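Local coordinates for periplasmic binding protein (Veillonella parvula, PDB 4MO9) that probably captures a solute, perhaps an iron-siderophore, outside the membrane and delivers it to an ABC importer, at residues A[52-55]-A[56-60]; A[72-75]-A[76-80]; A[98-101]-A[102-105]; A[350-353]-A[354-358]. All blocks are in the same frame, centred on the assembly; numbering follows the deposited sequence.

Contact 1 (A[52-55]-A[56-60])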
ATOM      1  N   PHE A  52       5.686   6.523   7.031  1.00 28.77           N
ATOM      2  CA  PHE A  52       6.606   7.236   6.124  1.00 28.88           C
ATOM      3  C   PHE A  52       5.948   8.096   5.043  1.00 28.15           C
ATOM      4  O   PHE A  52       6.241   9.292   4.924  1.00 28.94           O
ATOM      5  CB  PHE A  52       7.600   6.281   5.460  1.00 29.68           C
ATOM      6  CG  PHE A  52       8.465   6.954   4.427  1.00 33.61           C
ATOM      7  CD1 PHE A  52       8.186   6.822   3.067  1.00 32.57           C
ATOM      8  CD2 PHE A  52       9.546   7.741   4.817  1.00 34.45           C
ATOM      9  CE1 PHE A  52       8.976   7.457   2.116  1.00 33.23           C
ATOM     10  CE2 PHE A  52      10.345   8.382   3.870  1.00 35.52           C
ATOM     11  CZ  PHE A  52      10.053   8.236   2.513  1.00 33.83           C
ATOM     12  N   PHE A  53       5.078   7.500   4.231  1.00 28.37           N
ATOM     13  CA  PHE A  53       4.445   8.267   3.156  1.00 25.17           C
ATOM     14  C   PHE A  53       3.538   9.361   3.705  1.00 26.39           C
ATOM     15  O   PHE A  53       3.466  10.451   3.139  1.00 28.06           O
ATOM     16  CB  PHE A  53       3.652   7.360   2.223  1.00 24.48           C
ATOM     17  CG  PHE A  53       4.464   6.819   1.082  1.00 27.63           C
ATOM     18  CD1 PHE A  53       4.629   5.454   0.922  1.00 31.14           C
ATOM     19  CD2 PHE A  53       5.063   7.677   0.172  1.00 29.45           C
ATOM     20  CE1 PHE A  53       5.377   4.945  -0.130  1.00 31.91           C
ATOM     21  CE2 PHE A  53       5.811   7.172  -0.891  1.00 33.49           C
ATOM     22  CZ  PHE A  53       5.969   5.811  -1.036  1.00 33.39           C
ATOM     23  N   THR A  54       2.829   9.078   4.793  1.00 26.89           N
ATOM     24  CA  THR A  54       2.009  10.121   5.426  1.00 25.66           C
ATOM     25  C   THR A  54       2.876  11.270   5.937  1.00 26.74           C
ATOM     26  O   THR A  54       2.574  12.454   5.703  1.00 26.37           O
ATOM     27  CB  THR A  54       1.148   9.537   6.553  1.00 27.01           C
ATOM     28  OG1 THR A  54       0.409   8.415   6.034  1.00 27.79           O
ATOM     29  CG2 THR A  54       0.176  10.586   7.099  1.00 24.02           C
ATOM     30  N   ILE A  55       3.965  10.935   6.619  1.00 25.77           N
ATOM     31  CA  ILE A  55       4.851  11.972   7.138  1.00 26.37           C
ATOM     32  C   ILE A  55       5.426  12.819   5.997  1.00 30.48           C
ATOM     33  O   ILE A  55       5.451  14.056   6.085  1.00 29.59           O
ATOM     34  CB  ILE A  55       5.961  11.366   8.031  1.00 24.56           C
ATOM     35  CG1 ILE A  55       5.330  10.736   9.275  1.00 23.95           C
ATOM     36  CG2 ILE A  55       6.987  12.414   8.419  1.00 25.58           C
ATOM     37  CD1 ILE A  55       6.340  10.051  10.240  1.00 28.25           C
ATOM     38  N   SER A  56       5.850  12.167   4.912  1.00 29.90           N
ATOM     39  CA  SER A  56       6.408  12.893   3.775  1.00 29.27           C
ATOM     40  C   SER A  56       5.352  13.812   3.180  1.00 30.80           C
ATOM     41  O   SER A  56       5.651  14.929   2.770  1.00 33.10           O
ATOM     42  CB  SER A  56       6.907  11.919   2.705  1.00 33.07           C
ATOM     43  OG  SER A  56       7.852  11.010   3.240  1.00 34.90           O
ATOM     44  N   ALA A  57       4.110  13.341   3.134  1.00 29.08           N
ATOM     45  CA  ALA A  57       3.020  14.136   2.571  1.00 30.38           C
ATOM     46  C   ALA A  57       2.693  15.349   3.440  1.00 28.65           C
ATOM     47  O   ALA A  57       2.249  16.386   2.936  1.00 30.87           O
ATOM     48  CB  ALA A  57       1.788  13.264   2.382  1.00 29.33           C
ATOM     49  N   LEU A  58       2.918  15.221   4.744  1.00 29.47           N
ATOM     50  CA  LEU A  58       2.659  16.306   5.692  1.00 29.82           C
ATOM     51  C   LEU A  58       3.811  17.308   5.751  1.00 34.44           C
ATOM     52  O   LEU A  58       3.593  18.527   5.819  1.00 33.82           O
ATOM     53  CB  LEU A  58       2.398  15.723   7.089  1.00 28.61           C
ATOM     54  CG  LEU A  58       1.076  14.965   7.217  1.00 31.33           C
ATOM     55  CD1 LEU A  58       1.077  14.025   8.424  1.00 32.06           C
ATOM     56  CD2 LEU A  58      -0.083  15.939   7.306  1.00 31.29           C
HETATM   57  N   MSE A  59       5.044  16.801   5.723  1.00 33.74           N
HETATM   58  CA  MSE A  59       6.206  17.659   5.949  1.00 32.27           C
HETATM   59  C   MSE A  59       6.849  18.170   4.658  1.00 36.00           C
HETATM   60  O   MSE A  59       7.580  19.168   4.678  1.00 35.18           O
HETATM   61  CB  MSE A  59       7.268  16.917   6.768  1.00 34.78           C
HETATM   62  CG  MSE A  59       6.812  16.399   8.126  1.00 35.38           C
HETATM   63 SE   MSE A  59       6.175  17.823   9.298  0.71 40.64          SE
HETATM   64  CE  MSE A  59       7.716  19.037   9.202  1.00 32.36           C
ATOM     65  N   GLY A  60       6.601  17.486   3.543  1.00 36.79           N
ATOM     66  CA  GLY A  60       7.231  17.882   2.292  1.00 36.27           C
ATOM     67  C   GLY A  60       8.748  17.889   2.411  1.00 36.23           C
ATOM     68  O   GLY A  60       9.344  16.910   2.868  1.00 33.00           O
TER
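Leu58 lies back along its own helix against Thr54, one turn earlier, the two side chains side by side and pointing the same way. Leu58 CB stands 3.6 Å from Thr54 O, Leu58 CG comes in to 3.3 Å from that same Thr54 O, and at the tip Leu58 CD1 rests 3.8 Å from Thr54 CG2. With CG set beside the backbone N (chi1 -70°), the branch runs back over the carbonyl that the amide of Leu58 already uses in the helix. Threonine suits the place because it serves two partners: the methyl meets leucine, while OG1 is hydrogen-bonded to Tyr149 OH.

Ile55 and Met59, a selenomethionine, repeat the pattern a residue further on, with Ile55 CG2 4.0 Å from Met59 CG. Ser56 turns a polar group into a buried face and settles it locally. Phe52 O accepts both Ser56 N, at 2.9 Å and 162°, and Ser56 OG, also at 2.9 Å; the hydroxyl comes from above the carbonyl plane, 39° out of it. Ser56 OG also covers one face of the Phe52 ring, offset toward the rim, 3.6 Å from Phe52 CZ. Gly60, whose positive phi is easy for a residue without CB, leads the chain out of the helix.

Helix 52-59 is the crossover of a beta-alpha-beta unit between strands 41-42 and 67-69. Thr54, Ile55 and Leu58 press on Ile164 of helix 154-168, Leu58 also reaches helix 171-194, and Ala57 touches Phe351 and Phe355 of helix 344-355.

Contact 2 (A[72-75]-A[76-80]). With TMO (trimethylamine oxide), chain B.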
ATOM      1  N   THR A  72      14.638  -0.026   7.590  1.00 34.64           N
ATOM      2  CA  THR A  72      15.262  -0.503   6.351  1.00 37.29           C
ATOM      3  C   THR A  72      14.264  -1.126   5.385  1.00 38.84           C
ATOM      4  O   THR A  72      14.655  -1.760   4.398  1.00 35.58           O
ATOM      5  CB  THR A  72      16.352  -1.549   6.629  1.00 39.39           C
ATOM      6  OG1 THR A  72      15.754  -2.723   7.178  1.00 39.26           O
ATOM      7  CG2 THR A  72      17.359  -1.010   7.613  1.00 42.00           C
ATOM      8  N   SER A  73      12.978  -0.949   5.679  1.00 39.17           N
ATOM      9  CA  SER A  73      11.907  -1.491   4.847  1.00 36.93           C
ATOM     10  C   SER A  73      12.021  -1.075   3.370  1.00 36.07           C
ATOM     11  O   SER A  73      11.971  -1.929   2.470  1.00 35.09           O
ATOM     12  CB  SER A  73      10.550  -1.090   5.444  1.00 38.79           C
ATOM     13  OG  SER A  73       9.488  -1.354   4.550  1.00 46.76           O
ATOM     14  N   LEU A  74      12.198   0.221   3.116  1.00 34.02           N
ATOM     15  CA  LEU A  74      12.342   0.704   1.742  1.00 35.89           C
ATOM     16  C   LEU A  74      13.598   0.129   1.101  1.00 36.80           C
ATOM     17  O   LEU A  74      13.537  -0.463   0.007  1.00 40.45           O
ATOM     18  CB  LEU A  74      12.371   2.239   1.681  1.00 35.04           C
ATOM     19  CG  LEU A  74      11.116   3.009   2.116  1.00 34.28           C
ATOM     20  CD1 LEU A  74      11.373   4.511   2.104  1.00 32.50           C
ATOM     21  CD2 LEU A  74       9.931   2.677   1.226  1.00 36.04           C
ATOM     22  N   GLN A  75      14.734   0.289   1.782  1.00 36.80           N
ATOM     23  CA  GLN A  75      16.019  -0.212   1.274  1.00 38.81           C
ATOM     24  C   GLN A  75      15.983  -1.700   0.905  1.00 41.79           C
ATOM     25  O   GLN A  75      16.558  -2.114  -0.105  1.00 42.87           O
ATOM     26  CB  GLN A  75      17.133   0.020   2.304  1.00 40.47           C
ATOM     27  CG  GLN A  75      17.356   1.477   2.710  1.00 42.95           C
ATOM     28  CD  GLN A  75      16.494   1.928   3.891  1.00 46.23           C
ATOM     29  OE1 GLN A  75      15.270   1.747   3.903  1.00 42.61           O
ATOM     30  NE2 GLN A  75      17.141   2.519   4.895  1.00 47.76           N
ATOM     31  N   ASP A  76      15.301  -2.499   1.720  1.00 41.92           N
ATOM     32  CA  ASP A  76      15.322  -3.952   1.564  1.00 45.42           C
ATOM     33  C   ASP A  76      14.233  -4.504   0.642  1.00 45.08           C
ATOM     34  O   ASP A  76      14.455  -5.482  -0.066  1.00 46.21           O
ATOM     35  CB  ASP A  76      15.228  -4.637   2.933  1.00 46.47           C
ATOM     36  CG  ASP A  76      16.448  -4.385   3.802  1.00 52.83           C
ATOM     37  OD1 ASP A  76      17.467  -3.874   3.285  1.00 51.26           O
ATOM     38  OD2 ASP A  76      16.385  -4.707   5.009  1.00 59.07           O
ATOM     39  N   TYR A  77      13.059  -3.885   0.648  1.00 41.23           N
ATOM     40  CA  TYR A  77      11.899  -4.479  -0.011  1.00 44.32           C
ATOM     41  C   TYR A  77      11.288  -3.596  -1.087  1.00 41.53           C
ATOM     42  O   TYR A  77      10.415  -4.035  -1.828  1.00 41.22           O
ATOM     43  CB  TYR A  77      10.828  -4.829   1.027  1.00 49.93           C
ATOM     44  CG  TYR A  77      11.325  -5.767   2.099  1.00 55.25           C
ATOM     45  CD1 TYR A  77      11.813  -7.029   1.770  1.00 55.95           C
ATOM     46  CD2 TYR A  77      11.304  -5.396   3.441  1.00 58.63           C
ATOM     47  CE1 TYR A  77      12.271  -7.895   2.742  1.00 58.71           C
ATOM     48  CE2 TYR A  77      11.758  -6.260   4.428  1.00 61.32           C
ATOM     49  CZ  TYR A  77      12.239  -7.508   4.070  1.00 62.79           C
ATOM     50  OH  TYR A  77      12.694  -8.369   5.041  1.00 66.44           O
ATOM     51  N   ARG A  78      11.735  -2.346  -1.153  1.00 40.12           N
ATOM     52  CA  ARG A  78      11.229  -1.401  -2.137  1.00 39.53           C
ATOM     53  C   ARG A  78      12.385  -0.532  -2.627  1.00 38.06           C
ATOM     54  O   ARG A  78      12.307   0.697  -2.599  1.00 37.55           O
ATOM     55  CB  ARG A  78      10.104  -0.554  -1.519  1.00 43.41           C
ATOM     56  CG  ARG A  78       8.809  -1.339  -1.282  1.00 50.80           C
ATOM     57  CD  ARG A  78       7.998  -0.840  -0.096  1.00 57.34           C
ATOM     58  NE  ARG A  78       8.365  -1.505   1.154  1.00 63.48           N
ATOM     59  CZ  ARG A  78       7.869  -2.675   1.561  1.00 63.25           C
ATOM     60  NH1 ARG A  78       8.265  -3.198   2.716  1.00 62.98           N
ATOM     61  NH2 ARG A  78       6.983  -3.326   0.820  1.00 62.68           N
ATOM     62  N   ALA A  79      13.463  -1.173  -3.073  1.00 34.83           N
ATOM     63  CA  ALA A  79      14.706  -0.448  -3.338  1.00 35.49           C
ATOM     64  C   ALA A  79      14.567   0.583  -4.453  1.00 36.69           C
ATOM     65  O   ALA A  79      15.299   1.579  -4.480  1.00 35.77           O
ATOM     66  CB  ALA A  79      15.852  -1.412  -3.637  1.00 38.24           C
ATOM     67  N   ASP A  80      13.643   0.355  -5.381  1.00 36.43           N
ATOM     68  CA  ASP A  80      13.472   1.332  -6.449  1.00 38.51           C
ATOM     69  C   ASP A  80      12.954   2.650  -5.878  1.00 34.77           C
ATOM     70  O   ASP A  80      13.383   3.726  -6.307  1.00 34.45           O
ATOM     71  CB  ASP A  80      12.575   0.810  -7.580  1.00 37.70           C
ATOM     72  CG  ASP A  80      11.168   0.497  -7.120  1.00 37.30           C
ATOM     73  OD1 ASP A  80      11.004  -0.036  -5.994  1.00 34.62           O
ATOM     74  OD2 ASP A  80      10.223   0.771  -7.906  1.00 36.62           O
TER
HETATM   75  CAA TMO B 401       6.903  -6.139   4.168  1.00 66.62           C
HETATM   76  NAC TMO B 401       6.915  -5.673   5.562  1.00 68.03           N
HETATM   77  CAD TMO B 401       7.944  -6.402   6.318  1.00 67.35           C
HETATM   78  CAB TMO B 401       7.259  -4.248   5.597  1.00 67.43           C
HETATM   79  OAE TMO B 401       5.781  -5.861   6.070  1.00 67.32           O
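Ser73 OG takes a hydrogen bond from Arg78 NH1 at 2.9 Å and 154°, and is also hydrogen-bonded to Ser46 O. The serine oxygen sits at the edge of the guanidinium, tilted 17° from its plane. With OG anti to the backbone N, chi1 168°, the short side chain meets an arginine that bends at chi3 to come back alongside the helix. Tyr77 CB lies 3.5 Å above one face of the Arg78 guanidinium.

These residues belong to helix 73-77, a short helix that breaks at Arg78; the same residue takes the N-cap position of helix 79-88. The break stands at the ligand pocket, where Ser73 and Arg78 line the bound trimethylamine oxide. Arg78 NH1 is 3.2 Å from the ligand methyl CAB, a packing contact since a methyl offers no acceptor, while methyl CAA lies at the guanidinium edge. Arginine suits the place, being long enough to run back to Ser73 and flat enough to set an edge against the ligand. Without the guanidinium, as with a leucine in its place, Ser73 OG is likely to lose this donor and the ligand's methyl groups a neighbour.

At the helix start, Thr72 OG1 donates to Asp76 OD2 at 3.0 Å, meeting it from above the carboxylate plane, and Asp76 N bonds back to Thr72 O at 2.9 Å. Aspartate suits this partly solvated first turn, whereas Leu74 is buried against Trp82 and Ser46.

Contact 3 (A[98-101]-A[102-105])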
ATOM      1  N   VAL A  98      17.486   2.071  12.086  1.00 34.10           N
ATOM      2  CA  VAL A  98      17.009   1.216  13.181  1.00 34.52           C
ATOM      3  C   VAL A  98      16.476  -0.115  12.647  1.00 36.91           C
ATOM      4  O   VAL A  98      16.080  -0.212  11.480  1.00 36.51           O
ATOM      5  CB  VAL A  98      15.890   1.884  14.027  1.00 31.29           C
ATOM      6  CG1 VAL A  98      16.405   3.130  14.704  1.00 34.08           C
ATOM      7  CG2 VAL A  98      14.685   2.224  13.150  1.00 29.41           C
ATOM      8  N   GLY A  99      16.455  -1.138  13.498  1.00 34.78           N
ATOM      9  CA  GLY A  99      15.919  -2.423  13.087  1.00 38.33           C
ATOM     10  C   GLY A  99      14.410  -2.373  12.905  1.00 37.96           C
ATOM     11  O   GLY A  99      13.783  -1.319  13.087  1.00 37.40           O
ATOM     12  N   THR A 100      13.822  -3.513  12.553  1.00 35.03           N
ATOM     13  CA  THR A 100      12.377  -3.612  12.401  1.00 33.18           C
ATOM     14  C   THR A 100      11.801  -4.555  13.463  1.00 34.03           C
ATOM     15  O   THR A 100      12.349  -5.630  13.705  1.00 37.24           O
ATOM     16  CB  THR A 100      12.022  -4.074  10.968  1.00 37.28           C
ATOM     17  OG1 THR A 100      12.330  -3.014  10.049  1.00 38.56           O
ATOM     18  CG2 THR A 100      10.548  -4.402  10.847  1.00 36.54           C
ATOM     19  N   ILE A 101      10.716  -4.137  14.115  1.00 34.31           N
ATOM     20  CA  ILE A 101      10.024  -4.959  15.115  1.00 35.34           C
ATOM     21  C   ILE A 101       9.642  -6.299  14.500  1.00 39.05           C
ATOM     22  O   ILE A 101       9.075  -6.333  13.409  1.00 37.42           O
ATOM     23  CB  ILE A 101       8.719  -4.278  15.601  1.00 40.15           C
ATOM     24  CG1 ILE A 101       9.033  -2.996  16.371  1.00 39.03           C
ATOM     25  CG2 ILE A 101       7.890  -5.229  16.479  1.00 39.56           C
ATOM     26  CD1 ILE A 101       9.690  -3.254  17.718  1.00 40.89           C
ATOM     27  N   GLY A 102       9.943  -7.398  15.187  1.00 44.03           N
ATOM     28  CA  GLY A 102       9.553  -8.706  14.693  1.00 52.50           C
ATOM     29  C   GLY A 102      10.694  -9.372  13.954  1.00 60.11           C
ATOM     30  O   GLY A 102      10.682 -10.585  13.729  1.00 61.99           O
ATOM     31  N   ASP A 103      11.673  -8.567  13.555  1.00 63.44           N
ATOM     32  CA  ASP A 103      12.940  -9.104  13.086  1.00 68.76           C
ATOM     33  C   ASP A 103      13.859  -9.243  14.288  1.00 70.70           C
ATOM     34  O   ASP A 103      13.550  -8.767  15.381  1.00 73.38           O
ATOM     35  CB  ASP A 103      13.583  -8.188  12.043  1.00 71.68           C
ATOM     36  CG  ASP A 103      12.879  -8.241  10.704  1.00 74.87           C
ATOM     37  OD1 ASP A 103      11.927  -9.040  10.563  1.00 77.32           O
ATOM     38  OD2 ASP A 103      13.289  -7.493   9.789  1.00 74.98           O
ATOM     39  N   LYS A 104      14.992  -9.898  14.087  1.00 70.33           N
ATOM     40  CA  LYS A 104      15.983 -10.022  15.137  1.00 70.52           C
ATOM     41  C   LYS A 104      16.991  -8.887  14.951  1.00 69.85           C
ATOM     42  O   LYS A 104      18.075  -8.882  15.539  1.00 70.86           O
ATOM     43  CB  LYS A 104      16.631 -11.407  15.072  1.00 72.88           C
ATOM     44  CG  LYS A 104      15.620 -12.512  14.725  1.00 71.89           C
ATOM     45  CD  LYS A 104      15.940 -13.846  15.399  1.00 72.88           C
ATOM     46  CE  LYS A 104      14.811 -14.861  15.201  1.00 71.85           C
ATOM     47  NZ  LYS A 104      13.537 -14.442  15.852  1.00 68.65           N
ATOM     48  N   THR A 105      16.588  -7.919  14.125  1.00 68.15           N
ATOM     49  CA  THR A 105      17.371  -6.717  13.835  1.00 63.80           C
ATOM     50  C   THR A 105      16.966  -5.537  14.723  1.00 56.86           C
ATOM     51  O   THR A 105      17.692  -4.546  14.807  1.00 55.62           O
ATOM     52  CB  THR A 105      17.219  -6.276  12.351  1.00 61.05           C
ATOM     53  OG1 THR A 105      15.857  -5.904  12.092  1.00 57.78           O
ATOM     54  CG2 THR A 105      17.632  -7.397  11.401  1.00 62.41           C
TER
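Gly99 opens the contact by passing close to the backbone of Thr105: Gly99 CA gives a C-H...O contact to Thr105 O, 3.3 Å long and 151° at the hydrogen. A CB here would point toward the returning chain and collide with that very oxygen, which makes glycine the suitable residue.

Thr100 comes next and is bonded through both ends of its backbone. Thr100 N donates to Thr105 OG1 at 3.2 Å, and the bond is nearly straight at 172°. The hydroxyl reaches this amide because OG1 of Thr105 sits between its own N and carbonyl carbon (chi1 64°), on a residue whose CB points toward the first segment. Thr100 O, in turn, accepts Asp103 N at 3.0 Å from above the carbonyl plane, closing a type II beta turn from Thr100 to Asp103. The side chain of Asp103 packs against Thr100, with Asp103 CB 3.3 Å from Thr100 O and Asp103 OD2 3.8 Å from Thr100 CB.

Ile101 takes the second position of the turn, with Ile101 CG2 3.3 Å from Gly102 N. Gly102 fills the third, where the backbone angles would jam any CB against Ile101 O. Aspartate and threonine suit the solvent-facing return of the loop, while isoleucine turns inward.

The whole turn lies in the loop that runs from helix 79-88 to helix 108-112. Val98 at its start bonds through the backbone to Met70, just past strand 67-69, and touches Val111 of helix 108-112, while Ile101 packs on Leu125, Gln128 and Tyr129 of helix 123-132.

Contact 4 (A[350-353]-A[354-358])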
ATOM      1  N   GLU A 350      -1.616  13.034  -8.836  1.00 33.18           N
ATOM      2  CA  GLU A 350      -2.050  14.228  -8.126  1.00 35.86           C
ATOM      3  C   GLU A 350      -1.665  14.162  -6.645  1.00 32.06           C
ATOM      4  O   GLU A 350      -1.299  15.186  -6.052  1.00 31.66           O
ATOM      5  CB  GLU A 350      -3.554  14.432  -8.294  1.00 41.39           C
ATOM      6  CG  GLU A 350      -4.063  15.772  -7.794  1.00 51.40           C
ATOM      7  CD  GLU A 350      -5.525  15.992  -8.124  1.00 58.36           C
ATOM      8  OE1 GLU A 350      -6.074  15.230  -8.960  1.00 60.87           O
ATOM      9  OE2 GLU A 350      -6.121  16.928  -7.547  1.00 60.71           O
ATOM     10  N   PHE A 351      -1.728  12.968  -6.051  1.00 29.49           N
ATOM     11  CA  PHE A 351      -1.301  12.824  -4.659  1.00 30.61           C
ATOM     12  C   PHE A 351       0.172  13.211  -4.558  1.00 32.47           C
ATOM     13  O   PHE A 351       0.567  13.956  -3.656  1.00 32.04           O
ATOM     14  CB  PHE A 351      -1.533  11.403  -4.119  1.00 27.85           C
ATOM     15  CG  PHE A 351      -1.195  11.261  -2.666  1.00 26.98           C
ATOM     16  CD1 PHE A 351      -2.182  11.368  -1.700  1.00 29.93           C
ATOM     17  CD2 PHE A 351       0.117  11.051  -2.260  1.00 28.83           C
ATOM     18  CE1 PHE A 351      -1.863  11.268  -0.334  1.00 31.40           C
ATOM     19  CE2 PHE A 351       0.446  10.957  -0.904  1.00 31.88           C
ATOM     20  CZ  PHE A 351      -0.537  11.060   0.055  1.00 30.51           C
ATOM     21  N   TYR A 352       0.989  12.712  -5.481  1.00 29.86           N
ATOM     22  CA  TYR A 352       2.398  13.115  -5.508  1.00 33.16           C
ATOM     23  C   TYR A 352       2.552  14.621  -5.731  1.00 34.31           C
ATOM     24  O   TYR A 352       3.251  15.294  -4.959  1.00 33.78           O
ATOM     25  CB  TYR A 352       3.175  12.367  -6.598  1.00 31.71           C
ATOM     26  CG  TYR A 352       3.739  11.031  -6.168  1.00 32.45           C
ATOM     27  CD1 TYR A 352       2.915   9.919  -6.032  1.00 32.05           C
ATOM     28  CD2 TYR A 352       5.097  10.879  -5.916  1.00 32.72           C
ATOM     29  CE1 TYR A 352       3.425   8.685  -5.638  1.00 34.77           C
ATOM     30  CE2 TYR A 352       5.621   9.656  -5.512  1.00 35.40           C
ATOM     31  CZ  TYR A 352       4.784   8.558  -5.386  1.00 36.81           C
ATOM     32  OH  TYR A 352       5.301   7.333  -4.984  1.00 34.69           O
ATOM     33  N   ASP A 353       1.934  15.137  -6.795  1.00 35.56           N
ATOM     34  CA  ASP A 353       2.050  16.560  -7.144  1.00 38.35           C
ATOM     35  C   ASP A 353       1.657  17.471  -5.977  1.00 36.75           C
ATOM     36  O   ASP A 353       2.348  18.446  -5.674  1.00 37.07           O
ATOM     37  CB  ASP A 353       1.173  16.901  -8.357  1.00 39.53           C
ATOM     38  CG  ASP A 353       1.736  16.374  -9.676  1.00 42.03           C
ATOM     39  OD1 ASP A 353       2.937  16.023  -9.742  1.00 41.95           O
ATOM     40  OD2 ASP A 353       0.962  16.321 -10.657  1.00 41.05           O
ATOM     41  N   LYS A 354       0.551  17.138  -5.318  1.00 35.88           N
ATOM     42  CA  LYS A 354       0.009  17.967  -4.239  1.00 36.42           C
ATOM     43  C   LYS A 354       0.764  17.887  -2.914  1.00 35.01           C
ATOM     44  O   LYS A 354       0.950  18.917  -2.254  1.00 32.72           O
ATOM     45  CB  LYS A 354      -1.468  17.641  -3.985  1.00 39.87           C
ATOM     46  CG  LYS A 354      -2.446  18.334  -4.927  1.00 47.76           C
ATOM     47  CD  LYS A 354      -3.886  17.861  -4.693  1.00 50.73           C
ATOM     48  CE  LYS A 354      -4.392  18.225  -3.295  1.00 51.90           C
ATOM     49  NZ  LYS A 354      -4.611  19.689  -3.114  1.00 51.87           N
ATOM     50  N   PHE A 355       1.192  16.686  -2.518  1.00 33.32           N
ATOM     51  CA  PHE A 355       1.666  16.468  -1.138  1.00 34.36           C
ATOM     52  C   PHE A 355       3.109  15.988  -0.980  1.00 35.89           C
ATOM     53  O   PHE A 355       3.776  16.347  -0.008  1.00 33.71           O
ATOM     54  CB  PHE A 355       0.759  15.467  -0.423  1.00 30.31           C
ATOM     55  CG  PHE A 355      -0.685  15.864  -0.405  1.00 32.47           C
ATOM     56  CD1 PHE A 355      -1.082  17.050   0.198  1.00 31.06           C
ATOM     57  CD2 PHE A 355      -1.650  15.043  -0.978  1.00 33.80           C
ATOM     58  CE1 PHE A 355      -2.419  17.421   0.220  1.00 30.94           C
ATOM     59  CE2 PHE A 355      -2.994  15.408  -0.951  1.00 34.25           C
ATOM     60  CZ  PHE A 355      -3.373  16.599  -0.352  1.00 29.64           C
ATOM     61  N   LEU A 356       3.584  15.166  -1.915  1.00 32.96           N
ATOM     62  CA  LEU A 356       4.880  14.509  -1.735  1.00 31.10           C
ATOM     63  C   LEU A 356       6.063  15.340  -2.244  1.00 32.12           C
ATOM     64  O   LEU A 356       5.967  16.036  -3.255  1.00 33.64           O
ATOM     65  CB  LEU A 356       4.871  13.105  -2.360  1.00 29.43           C
ATOM     66  CG  LEU A 356       3.974  12.095  -1.636  1.00 28.78           C
ATOM     67  CD1 LEU A 356       3.910  10.747  -2.371  1.00 30.02           C
ATOM     68  CD2 LEU A 356       4.449  11.884  -0.204  1.00 28.73           C
ATOM     69  N   PRO A 357       7.187  15.279  -1.521  1.00 31.37           N
ATOM     70  CA  PRO A 357       8.415  15.961  -1.935  1.00 33.30           C
ATOM     71  C   PRO A 357       9.191  15.156  -2.986  1.00 35.20           C
ATOM     72  O   PRO A 357      10.308  15.544  -3.338  1.00 40.61           O
ATOM     73  CB  PRO A 357       9.221  16.022  -0.643  1.00 31.92           C
ATOM     74  CG  PRO A 357       8.812  14.796   0.108  1.00 30.63           C
ATOM     75  CD  PRO A 357       7.350  14.571  -0.235  1.00 31.28           C
ATOM     76  N   PHE A 358       8.616  14.061  -3.465  1.00 32.86           N
ATOM     77  CA  PHE A 358       9.275  13.223  -4.470  1.00 36.41           C
ATOM     78  C   PHE A 358       8.532  13.356  -5.799  1.00 37.56           C
ATOM     79  O   PHE A 358       7.299  13.442  -5.806  1.00 39.19           O
ATOM     80  CB  PHE A 358       9.283  11.756  -4.014  1.00 35.40           C
ATOM     81  CG  PHE A 358       9.706  11.569  -2.573  1.00 37.22           C
ATOM     82  CD1 PHE A 358      11.004  11.857  -2.172  1.00 36.84           C
ATOM     83  CD2 PHE A 358       8.808  11.094  -1.629  1.00 36.99           C
ATOM     84  CE1 PHE A 358      11.394  11.688  -0.846  1.00 37.54           C
ATOM     85  CE2 PHE A 358       9.184  10.922  -0.304  1.00 37.20           C
ATOM     86  CZ  PHE A 358      10.483  11.221   0.089  1.00 38.78           C
TER
HETATM   87  O   HOH W   1       5.749  15.568  -6.125  1.00 45.38           O
HETATM   88  O   HOH W   2       4.162  18.360  -3.587  1.00 49.98           O
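Phe351 and Phe355, one turn apart, form a T-shaped pair: the edge of Phe355, led by CD2, meets the face of Phe351, with centroids 5.3 Å apart and planes at 63°. With CG of Phe351 anti to the backbone N (chi1 -176°), its ring swings forward along the helix to present that face. Leu356 CD1 comes at the edge of the same ring, 3.8 Å from Phe351 CE2. Were a serine to stand in for Phe351, the edge of Phe355 would probably lose the face it rests on, and a gap would open beside Leu356.

The second aromatic contact is CH-pi. Leu356 CD1 sits 3.5 Å from the centroid of the Tyr352 ring and only 4° off its normal, so one methyl branch is shared between the face of tyrosine and the edge of phenylalanine. Leucine suits this wedge because its fork puts a methyl where two rings converge.

These rings lie on the late part of helix 344-355, which packs on helices 52-59 and 171-194: Leu356 meets Ser56, and Phe351 and Phe355 both meet Ile177.

Polar contacts are of three kinds. Glu350 and Lys354 run alongside each other, Glu350 CG 3.7 Å from Lys354 CD, but Glu350 OE2 and Lys354 NZ stay 5.4 Å apart; Glu350 OE1 makes a long, weak ion pair with Arg184. Backbone bonds from Lys354, Phe355 and Leu356 run back to Glu350, Phe351 and Tyr352. Farther along, a water bridges Tyr352 O at 2.8 Å and Phe358 O at 2.7 Å, although other acceptors compete for its protons.

Overall arrangement
Contacts 1 and 4 pack against each other, their centres about 9 Å apart: Ser56 O lies 3.5 Å from Pro357 CD, and Gly60 O is 3.5 Å from Pro357 CG. Contact 1 also reaches toward the pocket, since Phe52 CE1 meets Leu74 CD1 at 3.8 Å, though the Phe52 side chain remains about 11 Å from the bound trimethylamine oxide. Contact 2 holds Ser73 and Arg78 of that pocket. Contact 3 touches contact 2 lightly, with Thr72 CG2 4.2 Å from Val98 O, and its Thr100 side chain comes within about 6 Å of the ligand. Contacts 3 and 4 are farthest apart, about 30 Å between centres.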